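Local coordinates for protein migration inhibitory factor (Trichinella spiralis, PDB 1HFO) that belongs to the macrophage migration inhibitory factor family of small alpha/beta proteins and assembles as a trimer of identical subunits, at residues Phe49-Ser63 with Ile89-Leu101. Residues are numbered along the deposited sequence; the frame is centred on the assembly and turned at random.
Sequences FGGSTNPAAFGTLMS and IPKNRMYIHFVNL
Strands 57-63 and 94-100 are the two parallel strands of a beta-alpha-beta crossover, linked through helix 69-87, in the four-stranded sheet of the MIF fold. Eight backbone hydrogen bonds run unbroken from Ala57 N to Arg93 O through Leu101 N to Ser63 O (2.9 Å). Ahead of the ladder, Arg93 reaches to the end of strand 46-49 and the loop 50-56 that follows. Its chain bends at chi3 (71°), turning the guanidinium edge to the loop carbonyls: NH2 bonds almost straight to Asn54 O (2.9 Å, 166°) in the guanidinium plane, NE donates to Pro55 O (2.9 Å) along a more bent path, and NH1 meets Phe49 O (3.0 Å) from above the carbonyl plane. Phe49 O also accepts from Ser52 N, which closes the type I' turn 49-52, and from Ser52 OG, so this carbonyl holds three donors. Chi1 of Phe49 (-167°) places CG opposite its backbone N and brings one ring face against Arg93 CA, a CH-pi contact 3.7 Å from the ring centroid. Phe49 CE2 touches Tyr95 CD2 at 3.5 Å, the rings meeting obliquely. Tyr95 OH bonds to Tyr36 O of the second subunit. On the helix-facing side Leu61 CD2 meets the edge of the Phe98 ring at CD1 (4.0 Å); on the other, one water bridges Thr60 OG1 and His97 ND1. Carbonyls thus grip the guanidinium through all three nitrogens, probably stabilising its charge and holding loop 50-56 against the residues leading into the ladder.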
ATOM      1  N   PHE A  49      -7.545  15.231  -1.546  1.00 27.26           N
ATOM      2  CA  PHE A  49      -8.681  14.537  -2.098  1.00 26.91           C
ATOM      3  C   PHE A  49      -9.572  15.590  -2.746  1.00 30.35           C
ATOM      4  O   PHE A  49      -9.933  16.583  -2.108  1.00 29.57           O
ATOM      5  CB  PHE A  49      -9.406  13.788  -0.975  1.00 25.54           C
ATOM      6  CG  PHE A  49     -10.414  12.796  -1.459  1.00 26.41           C
ATOM      7  CD1 PHE A  49     -11.555  13.212  -2.120  1.00 25.67           C
ATOM      8  CD2 PHE A  49     -10.215  11.431  -1.259  1.00 23.94           C
ATOM      9  CE1 PHE A  49     -12.492  12.293  -2.584  1.00 25.94           C
ATOM     10  CE2 PHE A  49     -11.136  10.511  -1.711  1.00 26.59           C
ATOM     11  CZ  PHE A  49     -12.283  10.938  -2.379  1.00 28.86           C
ATOM     12  N   GLY A  50      -9.898  15.388  -4.023  1.00 29.15           N
ATOM     13  CA  GLY A  50     -10.738  16.342  -4.721  1.00 29.81           C
ATOM     14  C   GLY A  50     -10.115  17.723  -4.747  1.00 30.91           C
ATOM     15  O   GLY A  50     -10.819  18.735  -4.780  1.00 34.46           O
ATOM     16  N   GLY A  51      -8.790  17.778  -4.708  1.00 31.97           N
ATOM     17  CA  GLY A  51      -8.111  19.061  -4.740  1.00 35.57           C
ATOM     18  C   GLY A  51      -8.042  19.842  -3.437  1.00 35.89           C
ATOM     19  O   GLY A  51      -7.813  21.050  -3.451  1.00 37.22           O
ATOM     20  N   SER A  52      -8.238  19.173  -2.308  1.00 35.20           N
ATOM     21  CA  SER A  52      -8.160  19.847  -1.018  1.00 37.20           C
ATOM     22  C   SER A  52      -7.496  18.946   0.004  1.00 38.58           C
ATOM     23  O   SER A  52      -7.618  17.720  -0.053  1.00 38.07           O
ATOM     24  CB  SER A  52      -9.547  20.262  -0.529  1.00 38.36           C
ATOM     25  OG  SER A  52     -10.461  19.187  -0.563  1.00 42.09           O
ATOM     26  N   THR A  53      -6.780  19.573   0.928  1.00 35.83           N
ATOM     27  CA  THR A  53      -6.070  18.855   1.966  1.00 35.01           C
ATOM     28  C   THR A  53      -6.916  18.679   3.228  1.00 30.65           C
ATOM     29  O   THR A  53      -6.381  18.413   4.298  1.00 35.31           O
ATOM     30  CB  THR A  53      -4.766  19.592   2.326  1.00 37.69           C
ATOM     31  OG1 THR A  53      -3.970  18.772   3.185  1.00 44.65           O
ATOM     32  CG2 THR A  53      -5.069  20.897   3.037  1.00 38.17           C
ATOM     33  N   ASN A  54      -8.232  18.825   3.109  1.00 30.31           N
ATOM     34  CA  ASN A  54      -9.101  18.650   4.270  1.00 28.28           C
ATOM     35  C   ASN A  54      -9.163  17.161   4.590  1.00 29.02           C
ATOM     36  O   ASN A  54      -8.882  16.337   3.725  1.00 27.53           O
ATOM     37  CB  ASN A  54     -10.507  19.183   3.992  1.00 31.86           C
ATOM     38  CG  ASN A  54     -10.556  20.704   3.981  1.00 30.57           C
ATOM     39  OD1 ASN A  54      -9.826  21.355   4.723  1.00 36.39           O
ATOM     40  ND2 ASN A  54     -11.427  21.271   3.153  1.00 36.14           N
ATOM     41  N   PRO A  55      -9.535  16.804   5.834  1.00 26.17           N
ATOM     42  CA  PRO A  55      -9.628  15.402   6.249  1.00 25.40           C
ATOM     43  C   PRO A  55     -10.151  14.450   5.170  1.00 26.91           C
ATOM     44  O   PRO A  55     -11.257  14.610   4.648  1.00 24.24           O
ATOM     45  CB  PRO A  55     -10.547  15.471   7.466  1.00 30.00           C
ATOM     46  CG  PRO A  55     -10.102  16.751   8.105  1.00 29.41           C
ATOM     47  CD  PRO A  55      -9.982  17.697   6.923  1.00 28.36           C
ATOM     48  N   ALA A  56      -9.344  13.432   4.879  1.00 24.69           N
ATOM     49  CA  ALA A  56      -9.649  12.432   3.868  1.00 25.14           C
ATOM     50  C   ALA A  56      -8.808  11.202   4.173  1.00 21.71           C
ATOM     51  O   ALA A  56      -7.910  11.261   5.008  1.00 22.49           O
ATOM     52  CB  ALA A  56      -9.276  12.959   2.484  1.00 25.59           C
ATOM     53  N   ALA A  57      -9.088  10.117   3.455  1.00 24.04           N
ATOM     54  CA  ALA A  57      -8.344   8.866   3.602  1.00 23.45           C
ATOM     55  C   ALA A  57      -8.648   7.907   2.459  1.00 22.76           C
ATOM     56  O   ALA A  57      -9.648   8.038   1.769  1.00 22.24           O
ATOM     57  CB  ALA A  57      -8.693   8.196   4.946  1.00 22.48           C
ATOM     58  N   PHE A  58      -7.763   6.936   2.250  1.00 20.22           N
ATOM     59  CA  PHE A  58      -8.008   5.921   1.241  1.00 20.63           C
ATOM     60  C   PHE A  58      -7.331   4.710   1.853  1.00 14.95           C
ATOM     61  O   PHE A  58      -6.335   4.848   2.580  1.00 17.95           O
ATOM     62  CB  PHE A  58      -7.378   6.297  -0.111  1.00 21.35           C
ATOM     63  CG  PHE A  58      -5.877   6.219  -0.136  1.00 21.45           C
ATOM     64  CD1 PHE A  58      -5.241   5.038  -0.508  1.00 26.49           C
ATOM     65  CD2 PHE A  58      -5.100   7.327   0.168  1.00 26.07           C
ATOM     66  CE1 PHE A  58      -3.847   4.970  -0.581  1.00 21.84           C
ATOM     67  CE2 PHE A  58      -3.698   7.268   0.098  1.00 26.83           C
ATOM     68  CZ  PHE A  58      -3.076   6.087  -0.277  1.00 26.56           C
ATOM     69  N   GLY A  59      -7.895   3.544   1.588  1.00 17.44           N
ATOM     70  CA  GLY A  59      -7.311   2.343   2.153  1.00 18.16           C
ATOM     71  C   GLY A  59      -7.742   1.110   1.418  1.00 20.02           C
ATOM     72  O   GLY A  59      -8.412   1.174   0.391  1.00 19.54           O
ATOM     73  N   THR A  60      -7.391  -0.036   1.978  1.00 18.22           N
ATOM     74  CA  THR A  60      -7.709  -1.299   1.351  1.00 18.34           C
ATOM     75  C   THR A  60      -8.183  -2.282   2.393  1.00 13.44           C
ATOM     76  O   THR A  60      -7.700  -2.245   3.508  1.00 17.98           O
ATOM     77  CB  THR A  60      -6.425  -1.878   0.696  1.00 17.06           C
ATOM     78  OG1 THR A  60      -5.923  -0.948  -0.275  1.00 26.14           O
ATOM     79  CG2 THR A  60      -6.694  -3.218   0.019  1.00 20.14           C
ATOM     80  N   LEU A  61      -9.147  -3.117   2.042  1.00 17.95           N
ATOM     81  CA  LEU A  61      -9.591  -4.188   2.922  1.00 18.59           C
ATOM     82  C   LEU A  61      -9.362  -5.458   2.112  1.00 17.47           C
ATOM     83  O   LEU A  61     -10.022  -5.675   1.095  1.00 18.20           O
ATOM     84  CB  LEU A  61     -11.081  -4.068   3.274  1.00 21.10           C
ATOM     85  CG  LEU A  61     -11.568  -5.294   4.051  1.00 22.64           C
ATOM     86  CD1 LEU A  61     -10.931  -5.230   5.426  1.00 18.27           C
ATOM     87  CD2 LEU A  61     -13.082  -5.348   4.158  1.00 24.37           C
ATOM     88  N   MET A  62      -8.414  -6.300   2.530  1.00 17.21           N
ATOM     89  CA  MET A  62      -8.165  -7.530   1.790  1.00 15.95           C
ATOM     90  C   MET A  62      -8.438  -8.741   2.673  1.00 18.51           C
ATOM     91  O   MET A  62      -8.227  -8.699   3.886  1.00 19.72           O
ATOM     92  CB  MET A  62      -6.730  -7.568   1.260  1.00 19.43           C
ATOM     93  CG  MET A  62      -5.663  -7.391   2.296  1.00 22.03           C
ATOM     94  SD  MET A  62      -4.021  -7.344   1.489  1.00 28.76           S
ATOM     95  CE  MET A  62      -3.562  -5.639   1.708  1.00 27.10           C
ATOM     96  N   SER A  63      -8.920  -9.812   2.058  1.00 15.72           N
ATOM     97  CA  SER A  63      -9.237 -11.028   2.800  1.00 14.92           C
ATOM     98  C   SER A  63      -9.397 -12.225   1.888  1.00 16.29           C
ATOM     99  O   SER A  63      -9.790 -12.085   0.723  1.00 15.83           O
ATOM    100  CB  SER A  63     -10.538 -10.812   3.589  1.00 17.46           C
ATOM    101  OG  SER A  63     -10.902 -11.966   4.311  1.00 25.50           O
ATOM    102  N   ILE A  89     -13.987  11.794   9.420  1.00 27.02           N
ATOM    103  CA  ILE A  89     -13.760  12.084   8.001  1.00 28.00           C
ATOM    104  C   ILE A  89     -15.038  11.919   7.181  1.00 24.67           C
ATOM    105  O   ILE A  89     -15.761  10.934   7.327  1.00 25.08           O
ATOM    106  CB  ILE A  89     -12.679  11.145   7.398  1.00 24.83           C
ATOM    107  CG1 ILE A  89     -11.385  11.216   8.210  1.00 27.15           C
ATOM    108  CG2 ILE A  89     -12.384  11.557   5.956  1.00 24.79           C
ATOM    109  CD1 ILE A  89     -10.298  10.243   7.704  1.00 25.03           C
ATOM    110  N   PRO A  90     -15.343  12.897   6.304  1.00 27.56           N
ATOM    111  CA  PRO A  90     -16.542  12.836   5.466  1.00 27.05           C
ATOM    112  C   PRO A  90     -16.520  11.601   4.564  1.00 27.84           C
ATOM    113  O   PRO A  90     -15.483  11.262   3.996  1.00 27.50           O
ATOM    114  CB  PRO A  90     -16.467  14.129   4.652  1.00 29.36           C
ATOM    115  CG  PRO A  90     -15.689  15.054   5.532  1.00 28.86           C
ATOM    116  CD  PRO A  90     -14.624  14.169   6.115  1.00 28.93           C
ATOM    117  N   LYS A  91     -17.667  10.950   4.422  1.00 27.23           N
ATOM    118  CA  LYS A  91     -17.768   9.752   3.600  1.00 29.81           C
ATOM    119  C   LYS A  91     -17.432   9.957   2.127  1.00 32.12           C
ATOM    120  O   LYS A  91     -17.043   9.006   1.447  1.00 30.77           O
ATOM    121  CB  LYS A  91     -19.160   9.145   3.734  1.00 24.56           C
ATOM    122  CG  LYS A  91     -19.511   8.776   5.157  1.00 28.73           C
ATOM    123  CD  LYS A  91     -20.844   8.079   5.220  1.00 31.18           C
ATOM    124  CE  LYS A  91     -21.181   7.683   6.650  1.00 31.19           C
ATOM    125  NZ  LYS A  91     -22.535   7.075   6.696  1.00 34.12           N
ATOM    126  N   ASN A  92     -17.586  11.179   1.620  1.00 29.58           N
ATOM    127  CA  ASN A  92     -17.246  11.430   0.223  1.00 29.03           C
ATOM    128  C   ASN A  92     -15.780  11.800   0.048  1.00 28.61           C
ATOM    129  O   ASN A  92     -15.369  12.200  -1.043  1.00 29.87           O
ATOM    130  CB  ASN A  92     -18.131  12.527  -0.400  1.00 31.50           C
ATOM    131  CG  ASN A  92     -18.103  13.846   0.367  1.00 30.92           C
ATOM    132  OD1 ASN A  92     -17.208  14.120   1.169  1.00 29.63           O
ATOM    133  ND2 ASN A  92     -19.097  14.688   0.097  1.00 35.40           N
ATOM    134  N   ARG A  93     -14.995  11.667   1.121  1.00 26.84           N
ATOM    135  CA  ARG A  93     -13.573  11.962   1.072  1.00 23.61           C
ATOM    136  C   ARG A  93     -12.757  10.745   1.485  1.00 18.20           C
ATOM    137  O   ARG A  93     -11.682  10.878   2.042  1.00 19.42           O
ATOM    138  CB  ARG A  93     -13.218  13.147   1.960  1.00 23.59           C
ATOM    139  CG  ARG A  93     -13.781  14.466   1.422  1.00 26.13           C
ATOM    140  CD  ARG A  93     -13.363  15.634   2.282  1.00 25.64           C
ATOM    141  NE  ARG A  93     -11.948  15.957   2.168  1.00 26.94           N
ATOM    142  CZ  ARG A  93     -11.369  16.424   1.064  1.00 27.74           C
ATOM    143  NH1 ARG A  93     -12.094  16.626  -0.037  1.00 25.90           N
ATOM    144  NH2 ARG A  93     -10.069  16.697   1.066  1.00 24.22           N
ATOM    145  N   MET A  94     -13.303   9.570   1.195  1.00 23.75           N
ATOM    146  CA  MET A  94     -12.621   8.309   1.501  1.00 24.09           C
ATOM    147  C   MET A  94     -12.859   7.255   0.431  1.00 20.76           C
ATOM    148  O   MET A  94     -13.959   7.115  -0.103  1.00 19.73           O
ATOM    149  CB  MET A  94     -13.093   7.743   2.843  1.00 25.20           C
ATOM    150  CG  MET A  94     -12.677   8.547   4.041  1.00 22.37           C
ATOM    151  SD  MET A  94     -13.097   7.659   5.558  1.00 23.07           S
ATOM    152  CE  MET A  94     -14.850   7.808   5.567  1.00 27.15           C
ATOM    153  N   TYR A  95     -11.804   6.503   0.115  1.00 18.37           N
ATOM    154  CA  TYR A  95     -11.916   5.419  -0.841  1.00 18.43           C
ATOM    155  C   TYR A  95     -11.437   4.161  -0.142  1.00 17.58           C
ATOM    156  O   TYR A  95     -10.478   4.213   0.622  1.00 19.79           O
ATOM    157  CB  TYR A  95     -10.990   5.615  -2.038  1.00 21.82           C
ATOM    158  CG  TYR A  95     -11.493   6.535  -3.110  1.00 22.53           C
ATOM    159  CD1 TYR A  95     -12.744   6.346  -3.692  1.00 24.98           C
ATOM    160  CD2 TYR A  95     -10.685   7.558  -3.590  1.00 23.64           C
ATOM    161  CE1 TYR A  95     -13.176   7.170  -4.744  1.00 30.25           C
ATOM    162  CE2 TYR A  95     -11.104   8.382  -4.637  1.00 24.62           C
ATOM    163  CZ  TYR A  95     -12.344   8.182  -5.205  1.00 25.72           C
ATOM    164  OH  TYR A  95     -12.750   9.007  -6.239  1.00 31.46           O
ATOM    165  N   ILE A  96     -12.097   3.050  -0.425  1.00 18.21           N
ATOM    166  CA  ILE A  96     -11.667   1.768   0.114  1.00 19.42           C
ATOM    167  C   ILE A  96     -11.628   0.754  -1.030  1.00 21.84           C
ATOM    168  O   ILE A  96     -12.625   0.540  -1.718  1.00 20.05           O
ATOM    169  CB  ILE A  96     -12.610   1.230   1.218  1.00 19.47           C
ATOM    170  CG1 ILE A  96     -12.600   2.178   2.420  1.00 24.24           C
ATOM    171  CG2 ILE A  96     -12.160  -0.198   1.624  1.00 17.53           C
ATOM    172  CD1 ILE A  96     -11.218   2.526   2.957  1.00 29.68           C
ATOM    173  N   HIS A  97     -10.468   0.134  -1.232  1.00 19.69           N
ATOM    174  CA  HIS A  97     -10.339  -0.867  -2.267  1.00 18.38           C
ATOM    175  C   HIS A  97     -10.542  -2.233  -1.634  1.00 16.65           C
ATOM    176  O   HIS A  97      -9.807  -2.607  -0.711  1.00 19.20           O
ATOM    177  CB  HIS A  97      -8.949  -0.842  -2.906  1.00 16.63           C
ATOM    178  CG  HIS A  97      -8.829  -1.760  -4.086  1.00 18.68           C
ATOM    179  ND1 HIS A  97      -7.620  -2.235  -4.546  1.00 22.60           N
ATOM    180  CD2 HIS A  97      -9.776  -2.312  -4.882  1.00 20.87           C
ATOM    181  CE1 HIS A  97      -7.827  -3.039  -5.573  1.00 19.36           C
ATOM    182  NE2 HIS A  97      -9.126  -3.105  -5.797  1.00 26.97           N
ATOM    183  N   PHE A  98     -11.534  -2.960  -2.127  1.00 17.02           N
ATOM    184  CA  PHE A  98     -11.853  -4.290  -1.625  1.00 20.22           C
ATOM    185  C   PHE A  98     -11.134  -5.340  -2.468  1.00 20.43           C
ATOM    186  O   PHE A  98     -11.271  -5.386  -3.700  1.00 19.95           O
ATOM    187  CB  PHE A  98     -13.371  -4.507  -1.654  1.00 21.85           C
ATOM    188  CG  PHE A  98     -14.133  -3.563  -0.757  1.00 23.47           C
ATOM    189  CD1 PHE A  98     -14.097  -3.717   0.630  1.00 26.18           C
ATOM    190  CD2 PHE A  98     -14.872  -2.505  -1.297  1.00 25.49           C
ATOM    191  CE1 PHE A  98     -14.779  -2.835   1.473  1.00 26.30           C
ATOM    192  CE2 PHE A  98     -15.562  -1.615  -0.464  1.00 29.38           C
ATOM    193  CZ  PHE A  98     -15.517  -1.776   0.924  1.00 23.71           C
ATOM    194  N   VAL A  99     -10.340  -6.170  -1.797  1.00 19.50           N
ATOM    195  CA  VAL A  99      -9.564  -7.194  -2.479  1.00 18.19           C
ATOM    196  C   VAL A  99      -9.816  -8.601  -1.973  1.00 19.13           C
ATOM    197  O   VAL A  99      -9.624  -8.882  -0.791  1.00 21.37           O
ATOM    198  CB  VAL A  99      -8.054  -6.910  -2.335  1.00 22.39           C
ATOM    199  CG1 VAL A  99      -7.266  -7.937  -3.121  1.00 21.84           C
ATOM    200  CG2 VAL A  99      -7.737  -5.484  -2.800  1.00 22.56           C
ATOM    201  N   ASN A 100     -10.228  -9.485  -2.874  1.00 18.72           N
ATOM    202  CA  ASN A 100     -10.481 -10.883  -2.544  1.00 21.88           C
ATOM    203  C   ASN A 100      -9.182 -11.621  -2.880  1.00 21.54           C
ATOM    204  O   ASN A 100      -8.814 -11.740  -4.048  1.00 22.11           O
ATOM    205  CB  ASN A 100     -11.646 -11.399  -3.393  1.00 24.22           C
ATOM    206  CG  ASN A 100     -11.897 -12.891  -3.223  1.00 29.38           C
ATOM    207  OD1 ASN A 100     -11.526 -13.495  -2.214  1.00 31.21           O
ATOM    208  ND2 ASN A 100     -12.561 -13.490  -4.216  1.00 30.26           N
ATOM    209  N   LEU A 101      -8.477 -12.082  -1.850  1.00 18.19           N
ATOM    210  CA  LEU A 101      -7.199 -12.773  -2.022  1.00 18.10           C
ATOM    211  C   LEU A 101      -7.327 -14.280  -2.216  1.00 17.88           C
ATOM    212  O   LEU A 101      -8.276 -14.899  -1.747  1.00 17.11           O
ATOM    213  CB  LEU A 101      -6.326 -12.534  -0.781  1.00 17.35           C
ATOM    214  CG  LEU A 101      -6.156 -11.067  -0.378  1.00 17.07           C
ATOM    215  CD1 LEU A 101      -5.756 -10.930   1.088  1.00 23.20           C
ATOM    216  CD2 LEU A 101      -5.119 -10.430  -1.286  1.00 20.18           C
TER
HETATM  217  O   HOH W   1      -5.279  -1.797  -2.894  1.00 27.54           O